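PDB 2CYB: tyrosyl-tRNA synthetase, which probably catalyses the ATP-dependent attachment of L-tyrosine to tRNA(Tyr), first activating the amino acid as tyrosyl-AMP and then transferring it to the acceptor end of the tRNA. Local coordinates for residues A[38-42]-A[74-80]; A[115-121]-A[164-169]; A[229-233]-A[308-313]. The contacts are given in a common frame with arbitrary orientation. Numbering follows the deposited sequence.

Contact 1: residues A[38-42]-A[74-80]; sequences GYEPS and HAYLNEK. With TYR (tyrosine), chain C.
In the Rossmann fold of this class I synthetase, the parallel strand 34-39 runs out into the 'HIGH' region just where helix 72-77 ends, and residues 38-42 meet residues 74-80 beside the bound tyrosine. Gly38 and Tyr39 are extended; Glu40 (phi/psi -76/126) and Pro41 (-51/127) continue without helical turns. The helix closes in a Schellman motif: Glu79, at positive phi (55/45), is the C-prime residue, with Lys80 N bonded to Ala75 O at 2.9 Å and Glu79 N to Tyr76 O at 3.1 Å. The closest CA pair is Glu40 and Ala75, 4.7 Å apart.

The polar part centres on Glu40 (chi1 m, chi2 t), whose side chain reaches along the helix end. Its OE2 forms a salt bridge with Lys80 NZ at 3.1 Å, and the same NZ donates to Asn78 O at 3.0 Å, so the lysine folds back over the helix terminus. Glu40 OE1 is hydrogen-bonded to Tyr158, itself a tyrosine-binding residue of helix 154-168.

Apolar contact is small and tight: Pro41 CD lies 3.5 Å from Ala75 CB, and Glu40 CB is 3.9 Å from the same methyl. Helix 83-99 covers Pro41 as well.

On the ligand side, a CB at Gly38 would collide with the substrate ring, and Gly38 O lies 3.3 Å from CD2 of the bound tyrosine. His74 (chi1 -80°) turns its imidazole away from residues 38-42 and lays one ring face against the substrate, with His74 CE1 3.7 Å from the ligand's CE1.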
loop_
_atom_site.group_PDB
_atom_site.type_symbol
_atom_site.label_atom_id
_atom_site.label_comp_id
_atom_site.label_asym_id
_atom_site.label_seq_id
_atom_site.Cartn_x
_atom_site.Cartn_y
_atom_site.Cartn_z
ATOM N N GLY A 38 0.010 -14.211 -14.714
ATOM C CA GLY A 38 -0.242 -12.791 -14.821
ATOM C C GLY A 38 0.965 -12.155 -15.460
ATOM O O GLY A 38 2.090 -12.602 -15.238
ATOM N N TYR A 39 0.736 -11.124 -16.266
ATOM C CA TYR A 39 1.829 -10.421 -16.929
ATOM C C TYR A 39 1.685 -8.908 -16.845
ATOM O O TYR A 39 0.613 -8.370 -17.120
ATOM C CB TYR A 39 1.884 -10.769 -18.420
ATOM C CG TYR A 39 2.058 -12.230 -18.755
ATOM C CD1 TYR A 39 0.948 -13.040 -19.021
ATOM C CD2 TYR A 39 3.330 -12.796 -18.860
ATOM C CE1 TYR A 39 1.100 -14.375 -19.390
ATOM C CE2 TYR A 39 3.492 -14.139 -19.229
ATOM C CZ TYR A 39 2.369 -14.917 -19.494
ATOM O OH TYR A 39 2.507 -16.237 -19.867
ATOM N N GLU A 40 2.761 -8.218 -16.478
ATOM C CA GLU A 40 2.723 -6.754 -16.474
ATOM C C GLU A 40 2.832 -6.446 -17.970
ATOM O O GLU A 40 3.750 -6.922 -18.629
ATOM C CB GLU A 40 3.945 -6.159 -15.776
ATOM C CG GLU A 40 4.076 -6.462 -14.307
ATOM C CD GLU A 40 5.266 -5.746 -13.688
ATOM O OE1 GLU A 40 5.727 -6.176 -12.614
ATOM O OE2 GLU A 40 5.735 -4.749 -14.276
ATOM N N PRO A 41 1.901 -5.664 -18.531
ATOM C CA PRO A 41 2.013 -5.376 -19.968
ATOM C C PRO A 41 3.417 -4.882 -20.333
ATOM O O PRO A 41 3.936 -3.952 -19.717
ATOM C CB PRO A 41 0.933 -4.316 -20.186
ATOM C CG PRO A 41 -0.117 -4.732 -19.199
ATOM C CD PRO A 41 0.696 -5.040 -17.960
ATOM N N SER A 42 4.031 -5.525 -21.325
ATOM C CA SER A 42 5.379 -5.170 -21.761
ATOM C C SER A 42 5.439 -4.896 -23.256
ATOM O O SER A 42 4.894 -5.653 -24.059
ATOM C CB SER A 42 6.358 -6.296 -21.418
ATOM O OG SER A 42 7.645 -6.040 -21.957
ATOM N N HIS A 74 -0.668 -3.636 -11.869
ATOM C CA HIS A 74 0.637 -4.072 -11.372
ATOM C C HIS A 74 1.768 -3.381 -12.132
ATOM O O HIS A 74 2.759 -2.942 -11.533
ATOM C CB HIS A 74 0.791 -5.590 -11.484
ATOM C CG HIS A 74 0.116 -6.339 -10.382
ATOM N ND1 HIS A 74 -1.237 -6.601 -10.379
ATOM C CD2 HIS A 74 0.601 -6.837 -9.218
ATOM C CE1 HIS A 74 -1.557 -7.231 -9.262
ATOM N NE2 HIS A 74 -0.462 -7.386 -8.541
ATOM N N ALA A 75 1.613 -3.287 -13.450
ATOM C CA ALA A 75 2.602 -2.633 -14.298
ATOM C C ALA A 75 2.749 -1.178 -13.852
ATOM O O ALA A 75 3.853 -0.630 -13.807
ATOM C CB ALA A 75 2.161 -2.700 -15.762
ATOM N N TYR A 76 1.630 -0.556 -13.509
ATOM C CA TYR A 76 1.666 0.827 -13.064
ATOM C C TYR A 76 2.424 0.939 -11.744
ATOM O O TYR A 76 3.275 1.809 -11.574
ATOM C CB TYR A 76 0.255 1.362 -12.860
ATOM C CG TYR A 76 0.240 2.794 -12.390
ATOM C CD1 TYR A 76 0.408 3.842 -13.293
ATOM C CD2 TYR A 76 0.079 3.101 -11.045
ATOM C CE1 TYR A 76 0.412 5.166 -12.861
ATOM C CE2 TYR A 76 0.082 4.416 -10.598
ATOM C CZ TYR A 76 0.247 5.444 -11.515
ATOM O OH TYR A 76 0.228 6.748 -11.092
ATOM N N LEU A 77 2.090 0.062 -10.805
ATOM C CA LEU A 77 2.726 0.066 -9.489
ATOM C C LEU A 77 4.218 -0.202 -9.569
ATOM O O LEU A 77 4.987 0.230 -8.703
ATOM C CB LEU A 77 2.108 -1.011 -8.610
ATOM C CG LEU A 77 0.632 -0.914 -8.252
ATOM C CD1 LEU A 77 0.260 -2.161 -7.447
ATOM C CD2 LEU A 77 0.374 0.367 -7.453
ATOM N N ASN A 78 4.617 -0.942 -10.595
ATOM C CA ASN A 78 6.023 -1.310 -10.774
ATOM C C ASN A 78 6.736 -0.360 -11.735
ATOM O O ASN A 78 7.706 -0.735 -12.399
ATOM C CB ASN A 78 6.118 -2.761 -11.272
ATOM C CG ASN A 78 7.412 -3.458 -10.836
ATOM O OD1 ASN A 78 7.671 -4.605 -11.213
ATOM N ND2 ASN A 78 8.220 -2.768 -10.042
ATOM N N GLU A 79 6.221 0.866 -11.812
ATOM C CA GLU A 79 6.797 1.940 -12.626
ATOM C C GLU A 79 7.010 1.651 -14.117
ATOM O O GLU A 79 8.057 1.996 -14.681
ATOM C CB GLU A 79 8.127 2.369 -11.999
ATOM C CG GLU A 79 8.104 2.406 -10.472
ATOM C CD GLU A 79 9.439 2.824 -9.874
ATOM O OE1 GLU A 79 9.745 4.035 -9.874
ATOM O OE2 GLU A 79 10.188 1.936 -9.413
ATOM N N LYS A 80 6.019 1.046 -14.762
ATOM C CA LYS A 80 6.137 0.728 -16.182
ATOM C C LYS A 80 5.487 1.764 -17.096
ATOM O O LYS A 80 5.284 1.510 -18.287
ATOM C CB LYS A 80 5.546 -0.654 -16.467
ATOM C CG LYS A 80 6.223 -1.783 -15.712
ATOM C CD LYS A 80 7.700 -1.860 -16.063
ATOM C CE LYS A 80 8.353 -3.120 -15.498
ATOM N NZ LYS A 80 8.382 -3.147 -14.011
HETATM N N TYR C . 4.597 -10.578 -10.748
HETATM C CA TYR C . 4.503 -11.072 -12.144
HETATM C C TYR C . 5.805 -10.825 -12.903
HETATM O O TYR C . 5.864 -11.190 -14.088
HETATM C CB TYR C . 3.327 -10.388 -12.848
HETATM C CG TYR C . 2.013 -10.723 -12.185
HETATM C CD1 TYR C . 1.165 -9.724 -11.705
HETATM C CD2 TYR C . 1.619 -12.059 -12.035
HETATM C CE1 TYR C . -0.056 -10.051 -11.090
HETATM C CE2 TYR C . 0.420 -12.393 -11.430
HETATM C CZ TYR C . -0.416 -11.389 -10.961
HETATM O OH TYR C . -1.611 -11.736 -10.383
HETATM O OXT TYR C . 6.753 -10.283 -12.297
#

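Contact 2: residues A[115-121]-A[164-169]; sequences YQLSRDY and LDIAHL. With TYR (tyrosine), chain C.
Asp165, on helix 154-168, takes the phenol of the substrate: the bound tyrosine's OH donates to Asp165 OD1 at 2.6 Å. Its other oxygen, OD2, accepts from Gln116 NE2 at 2.8 Å and, weakly, from Tyr115 OH at 2.8 Å. A type I turn, Tyr115 to Ser118, carries both donors. Tyr121 OH is 3.0 Å from the same OD2 but is hydrogen-bonded to Met161 O. Ser118 N-caps helix 119-131, its OG donating to Tyr115 O (2.9 Å) and weakly accepting from Tyr121 N (3.4 Å).

Tyr121 (chi1 t) points its ring edge at the face of His168 in a T-shaped pair, centroids 4.8 Å apart and planes at 72°; Asp124 holds His168 NE2. Tyr121 CE1 packs on Leu164 CB at 3.7 Å, and Tyr115 (chi1 p) sets CE1 3.8 Å from Leu169 CD2. Nearest CA pairs are Gln116-Asp165 (8.2 Å) and Tyr121-His168 (7.6 Å).

Donors on OD2 probably help to orient the carboxylate, with OD1 accepting from the substrate hydroxyl, consistent with recognition of tyrosine by its phenol.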
loop_
_atom_site.group_PDB
_atom_site.type_symbol
_atom_site.label_atom_id
_atom_site.label_comp_id
_atom_site.label_asym_id
_atom_site.label_seq_id
_atom_site.Cartn_x
_atom_site.Cartn_y
_atom_site.Cartn_z
ATOM N N TYR A 115 -11.359 -5.555 -12.180
ATOM C CA TYR A 115 -11.864 -5.900 -10.860
ATOM C C TYR A 115 -10.989 -5.440 -9.693
ATOM O O TYR A 115 -11.435 -5.459 -8.551
ATOM C CB TYR A 115 -12.027 -7.416 -10.755
ATOM C CG TYR A 115 -10.702 -8.148 -10.839
ATOM C CD1 TYR A 115 -10.128 -8.456 -12.073
ATOM C CD2 TYR A 115 -10.003 -8.496 -9.679
ATOM C CE1 TYR A 115 -8.885 -9.102 -12.156
ATOM C CE2 TYR A 115 -8.759 -9.137 -9.748
ATOM C CZ TYR A 115 -8.208 -9.437 -10.989
ATOM O OH TYR A 115 -6.982 -10.077 -11.062
ATOM N N GLN A 116 -9.750 -5.040 -9.964
ATOM C CA GLN A 116 -8.852 -4.635 -8.877
ATOM C C GLN A 116 -9.172 -3.306 -8.191
ATOM O O GLN A 116 -8.487 -2.922 -7.244
ATOM C CB GLN A 116 -7.400 -4.639 -9.371
ATOM C CG GLN A 116 -6.951 -6.024 -9.781
ATOM C CD GLN A 116 -5.587 -6.043 -10.455
ATOM O OE1 GLN A 116 -5.200 -5.099 -11.146
ATOM N NE2 GLN A 116 -4.865 -7.134 -10.272
ATOM N N LEU A 117 -10.200 -2.601 -8.660
ATOM C CA LEU A 117 -10.591 -1.340 -8.031
ATOM C C LEU A 117 -11.973 -1.485 -7.410
ATOM O O LEU A 117 -12.536 -0.518 -6.890
ATOM C CB LEU A 117 -10.606 -0.197 -9.049
ATOM C CG LEU A 117 -9.266 0.239 -9.650
ATOM C CD1 LEU A 117 -9.496 1.383 -10.628
ATOM C CD2 LEU A 117 -8.316 0.678 -8.538
ATOM N N SER A 118 -12.518 -2.695 -7.465
ATOM C CA SER A 118 -13.843 -2.961 -6.903
ATOM C C SER A 118 -13.781 -2.933 -5.375
ATOM O O SER A 118 -12.744 -3.225 -4.786
ATOM C CB SER A 118 -14.368 -4.317 -7.387
ATOM O OG SER A 118 -13.700 -5.393 -6.757
ATOM N N ARG A 119 -14.898 -2.589 -4.736
ATOM C CA ARG A 119 -14.944 -2.494 -3.281
ATOM C C ARG A 119 -14.509 -3.761 -2.554
ATOM O O ARG A 119 -13.773 -3.693 -1.566
ATOM C CB ARG A 119 -16.350 -2.121 -2.815
ATOM C CG ARG A 119 -16.461 -1.992 -1.302
ATOM C CD ARG A 119 -17.871 -2.265 -0.817
ATOM N NE ARG A 119 -17.978 -2.118 0.630
ATOM C CZ ARG A 119 -17.934 -0.951 1.264
ATOM N NH1 ARG A 119 -18.036 -0.907 2.586
ATOM N NH2 ARG A 119 -17.802 0.174 0.572
ATOM N N ASP A 120 -14.974 -4.917 -3.019
ATOM C CA ASP A 120 -14.603 -6.170 -2.373
ATOM C C ASP A 120 -13.114 -6.464 -2.506
ATOM O O ASP A 120 -12.487 -6.978 -1.577
ATOM C CB ASP A 120 -15.398 -7.341 -2.954
ATOM C CG ASP A 120 -16.766 -7.486 -2.318
ATOM O OD1 ASP A 120 -17.490 -8.438 -2.677
ATOM O OD2 ASP A 120 -17.113 -6.651 -1.456
ATOM N N TYR A 121 -12.548 -6.142 -3.659
ATOM C CA TYR A 121 -11.124 -6.394 -3.868
ATOM C C TYR A 121 -10.260 -5.442 -3.041
ATOM O O TYR A 121 -9.290 -5.863 -2.413
ATOM C CB TYR A 121 -10.763 -6.245 -5.338
ATOM C CG TYR A 121 -9.327 -6.618 -5.640
ATOM C CD1 TYR A 121 -8.977 -7.928 -5.981
ATOM C CD2 TYR A 121 -8.322 -5.653 -5.602
ATOM C CE1 TYR A 121 -7.650 -8.262 -6.292
ATOM C CE2 TYR A 121 -6.991 -5.978 -5.902
ATOM C CZ TYR A 121 -6.665 -7.276 -6.250
ATOM O OH TYR A 121 -5.359 -7.566 -6.591
ATOM N N LEU A 164 -3.990 -11.776 -4.082
ATOM C CA LEU A 164 -5.442 -11.660 -4.175
ATOM C C LEU A 164 -5.985 -11.966 -5.560
ATOM O O LEU A 164 -7.148 -12.365 -5.694
ATOM C CB LEU A 164 -5.905 -10.271 -3.738
ATOM C CG LEU A 164 -5.884 -10.070 -2.221
ATOM C CD1 LEU A 164 -6.139 -8.594 -1.894
ATOM C CD2 LEU A 164 -6.942 -10.981 -1.573
ATOM N N ASP A 165 -5.168 -11.783 -6.595
ATOM C CA ASP A 165 -5.628 -12.084 -7.950
ATOM C C ASP A 165 -5.965 -13.568 -8.052
ATOM O O ASP A 165 -6.905 -13.946 -8.742
ATOM C CB ASP A 165 -4.552 -11.750 -8.986
ATOM C CG ASP A 165 -4.351 -10.270 -9.153
ATOM O OD1 ASP A 165 -3.251 -9.882 -9.588
ATOM O OD2 ASP A 165 -5.293 -9.497 -8.864
ATOM N N ILE A 166 -5.192 -14.402 -7.361
ATOM C CA ILE A 166 -5.413 -15.842 -7.383
ATOM C C ILE A 166 -6.824 -16.157 -6.872
ATOM O O ILE A 166 -7.580 -16.898 -7.507
ATOM C CB ILE A 166 -4.368 -16.578 -6.505
ATOM C CG1 ILE A 166 -2.969 -16.416 -7.119
ATOM C CG2 ILE A 166 -4.727 -18.054 -6.391
ATOM C CD1 ILE A 166 -1.849 -16.851 -6.201
ATOM N N ALA A 167 -7.182 -15.567 -5.738
ATOM C CA ALA A 167 -8.502 -15.792 -5.150
ATOM C C ALA A 167 -9.638 -15.183 -5.965
ATOM O O ALA A 167 -10.650 -15.837 -6.215
ATOM C CB ALA A 167 -8.539 -15.237 -3.740
ATOM N N HIS A 168 -9.480 -13.932 -6.378
ATOM C CA HIS A 168 -10.535 -13.269 -7.131
ATOM C C HIS A 168 -10.768 -13.793 -8.544
ATOM O O HIS A 168 -11.842 -13.583 -9.106
ATOM C CB HIS A 168 -10.297 -11.758 -7.134
ATOM C CG HIS A 168 -10.624 -11.106 -5.825
ATOM N ND1 HIS A 168 -11.751 -10.339 -5.637
ATOM C CD2 HIS A 168 -10.001 -11.163 -4.623
ATOM C CE1 HIS A 168 -11.811 -9.949 -4.375
ATOM N NE2 HIS A 168 -10.761 -10.436 -3.738
ATOM N N LEU A 169 -9.779 -14.476 -9.119
ATOM C CA LEU A 169 -9.942 -15.042 -10.453
ATOM C C LEU A 169 -10.363 -16.516 -10.348
ATOM O O LEU A 169 -10.486 -17.215 -11.359
ATOM C CB LEU A 169 -8.636 -14.914 -11.253
ATOM C CG LEU A 169 -8.214 -13.483 -11.612
ATOM C CD1 LEU A 169 -6.790 -13.491 -12.166
ATOM C CD2 LEU A 169 -9.183 -12.888 -12.625
HETATM N N TYR C . 4.597 -10.578 -10.748
HETATM C CA TYR C . 4.503 -11.072 -12.144
HETATM C C TYR C . 5.805 -10.825 -12.903
HETATM O O TYR C . 5.864 -11.190 -14.088
HETATM C CB TYR C . 3.327 -10.388 -12.848
HETATM C CG TYR C . 2.013 -10.723 -12.185
HETATM C CD1 TYR C . 1.165 -9.724 -11.705
HETATM C CD2 TYR C . 1.619 -12.059 -12.035
HETATM C CE1 TYR C . -0.056 -10.051 -11.090
HETATM C CE2 TYR C . 0.420 -12.393 -11.430
HETATM C CZ TYR C . -0.416 -11.389 -10.961
HETATM O OH TYR C . -1.611 -11.736 -10.383
HETATM O OXT TYR C . 6.753 -10.283 -12.297
#

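Contact 3: residues A[229-233]-A[308-313]; sequences PEEVE and LNMLLE
Asn309 spans the gap between two helices and lies over the first turn of residues 229-233, its OD1 3.2 Å from Pro229 CA and 3.3 Å from Val232 CB. With chi1 at -87° and chi2 at -36°, its amide also places ND2 for a weak hydrogen bond to Pro229 O (3.4 Å, 149° at the hydrogen), an oxygen that already accepts Glu233 N within the helix at 3.0 Å. A water extends the polar edge, donating to Glu233 OE2 at 2.9 Å and accepting from Asn309 ND2 at 2.9 Å. Both segments are helical throughout and form a roughly antiparallel helix pair that joins the helix after the 'KMSKS' region, 229-237, to the long C-terminal helix 297-319 of this class I synthetase, away from the tyrosine site. The short axes approach to 10.1 Å, their N-to-C directions 147° apart; Pro229 and Asn309 have the nearest CA atoms, at 5.7 Å. On the buried side Val232 (chi1 t) points at the partner helix, CG1 4.1 Å from Leu308 CD2 and CG2 4.0 Å from Leu312 CD2. Beside the asparagine, Pro229 CG lies 3.6 Å from Glu313 OE2, an oxygen in a salt bridge with Arg316.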
loop_
_atom_site.group_PDB
_atom_site.type_symbol
_atom_site.label_atom_id
_atom_site.label_comp_id
_atom_site.label_asym_id
_atom_site.label_seq_id
_atom_site.Cartn_x
_atom_site.Cartn_y
_atom_site.Cartn_z
ATOM N N PRO A 229 13.887 -12.421 -38.810
ATOM C CA PRO A 229 14.683 -13.633 -39.020
ATOM C C PRO A 229 16.187 -13.387 -39.003
ATOM O O PRO A 229 16.941 -14.145 -38.399
ATOM C CB PRO A 229 14.179 -14.139 -40.366
ATOM C CG PRO A 229 12.734 -13.788 -40.309
ATOM C CD PRO A 229 12.762 -12.367 -39.762
ATOM N N GLU A 230 16.620 -12.319 -39.663
ATOM C CA GLU A 230 18.037 -11.976 -39.713
ATOM C C GLU A 230 18.593 -11.674 -38.328
ATOM O O GLU A 230 19.696 -12.102 -37.988
ATOM C CB GLU A 230 18.255 -10.759 -40.619
ATOM C CG GLU A 230 18.396 -11.079 -42.097
ATOM C CD GLU A 230 19.795 -11.553 -42.459
ATOM O OE1 GLU A 230 20.222 -12.613 -41.950
ATOM O OE2 GLU A 230 20.469 -10.859 -43.252
ATOM N N GLU A 231 17.828 -10.926 -37.538
ATOM C CA GLU A 231 18.250 -10.559 -36.191
ATOM C C GLU A 231 18.284 -11.794 -35.295
ATOM O O GLU A 231 19.196 -11.954 -34.483
ATOM C CB GLU A 231 17.307 -9.497 -35.610
ATOM C CG GLU A 231 17.694 -9.007 -34.214
ATOM C CD GLU A 231 19.020 -8.258 -34.179
ATOM O OE1 GLU A 231 19.480 -7.919 -33.065
ATOM O OE2 GLU A 231 19.604 -8.004 -35.254
ATOM N N VAL A 232 17.290 -12.666 -35.438
ATOM C CA VAL A 232 17.270 -13.899 -34.647
ATOM C C VAL A 232 18.541 -14.694 -34.939
ATOM O O VAL A 232 19.200 -15.198 -34.031
ATOM C CB VAL A 232 16.056 -14.781 -34.999
ATOM C CG1 VAL A 232 16.186 -16.141 -34.333
ATOM C CG2 VAL A 232 14.768 -14.097 -34.558
ATOM N N GLU A 233 18.885 -14.799 -36.216
ATOM C CA GLU A 233 20.075 -15.536 -36.616
ATOM C C GLU A 233 21.330 -14.942 -36.008
ATOM O O GLU A 233 22.181 -15.668 -35.498
ATOM C CB GLU A 233 20.186 -15.563 -38.139
ATOM C CG GLU A 233 19.228 -16.543 -38.801
ATOM C CD GLU A 233 19.182 -16.378 -40.308
ATOM O OE1 GLU A 233 20.201 -15.945 -40.888
ATOM O OE2 GLU A 233 18.133 -16.692 -40.912
ATOM N N LEU A 308 13.156 -21.525 -34.405
ATOM C CA LEU A 308 12.656 -20.355 -33.698
ATOM C C LEU A 308 12.064 -19.391 -34.719
ATOM O O LEU A 308 11.009 -18.803 -34.485
ATOM C CB LEU A 308 13.780 -19.672 -32.912
ATOM C CG LEU A 308 13.355 -18.548 -31.961
ATOM C CD1 LEU A 308 12.253 -19.037 -31.018
ATOM C CD2 LEU A 308 14.564 -18.090 -31.162
ATOM N N ASN A 309 12.731 -19.237 -35.860
ATOM C CA ASN A 309 12.218 -18.342 -36.893
ATOM C C ASN A 309 10.896 -18.837 -37.461
ATOM O O ASN A 309 10.042 -18.036 -37.842
ATOM C CB ASN A 309 13.239 -18.148 -38.018
ATOM C CG ASN A 309 14.215 -17.031 -37.718
ATOM O OD1 ASN A 309 13.843 -16.025 -37.114
ATOM N ND2 ASN A 309 15.464 -17.192 -38.144
ATOM N N MET A 310 10.717 -20.153 -37.519
ATOM C CA MET A 310 9.469 -20.705 -38.025
ATOM C C MET A 310 8.373 -20.364 -37.024
ATOM O O MET A 310 7.258 -19.993 -37.391
ATOM C CB MET A 310 9.571 -22.228 -38.184
ATOM C CG MET A 310 10.488 -22.675 -39.311
ATOM S SD MET A 310 10.342 -24.445 -39.664
ATOM C CE MET A 310 11.407 -25.103 -38.414
ATOM N N LEU A 311 8.722 -20.483 -35.751
ATOM C CA LEU A 311 7.810 -20.208 -34.649
ATOM C C LEU A 311 7.322 -18.754 -34.680
ATOM O O LEU A 311 6.117 -18.487 -34.638
ATOM C CB LEU A 311 8.536 -20.513 -33.332
ATOM C CG LEU A 311 7.748 -20.924 -32.089
ATOM C CD1 LEU A 311 8.700 -21.507 -31.060
ATOM C CD2 LEU A 311 7.012 -19.728 -31.521
ATOM N N LEU A 312 8.265 -17.820 -34.762
ATOM C CA LEU A 312 7.945 -16.396 -34.788
ATOM C C LEU A 312 7.278 -15.962 -36.084
ATOM O O LEU A 312 6.369 -15.127 -36.069
ATOM C CB LEU A 312 9.212 -15.570 -34.559
ATOM C CG LEU A 312 9.763 -15.522 -33.132
ATOM C CD1 LEU A 312 9.997 -16.921 -32.605
ATOM C CD2 LEU A 312 11.058 -14.729 -33.125
ATOM N N GLU A 313 7.727 -16.518 -37.204
ATOM C CA GLU A 313 7.138 -16.180 -38.493
ATOM C C GLU A 313 5.659 -16.528 -38.463
ATOM O O GLU A 313 4.814 -15.731 -38.865
ATOM C CB GLU A 313 7.836 -16.944 -39.622
ATOM C CG GLU A 313 9.055 -16.232 -40.174
ATOM C CD GLU A 313 8.694 -14.934 -40.877
ATOM O OE1 GLU A 313 7.974 -14.989 -41.899
ATOM O OE2 GLU A 313 9.126 -13.860 -40.407
HETATM O O HOH W 1 17.167 -19.098 -39.505
#

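The three contacts follow one another along the chain, each closing before the next opens. Contacts 1 and 2, with centres 16 Å apart, belong to the Rossmann-type catalytic region and line the same tyrosine pocket. They touch directly: His74 CE1 of contact 1 lies 3.2 Å from Asp165 OD1 of contact 2. Helix 154-168 serves both, supplying Tyr158 beside contact 1 and Asp165 in contact 2, and both reach the second subunit, so substrate site and dimer interface are close neighbours. Contact 3 joins helices in the C-terminal part, its centre about 27 Å from that of contact 1 and 39 Å from that of contact 2, away from the tyrosine site.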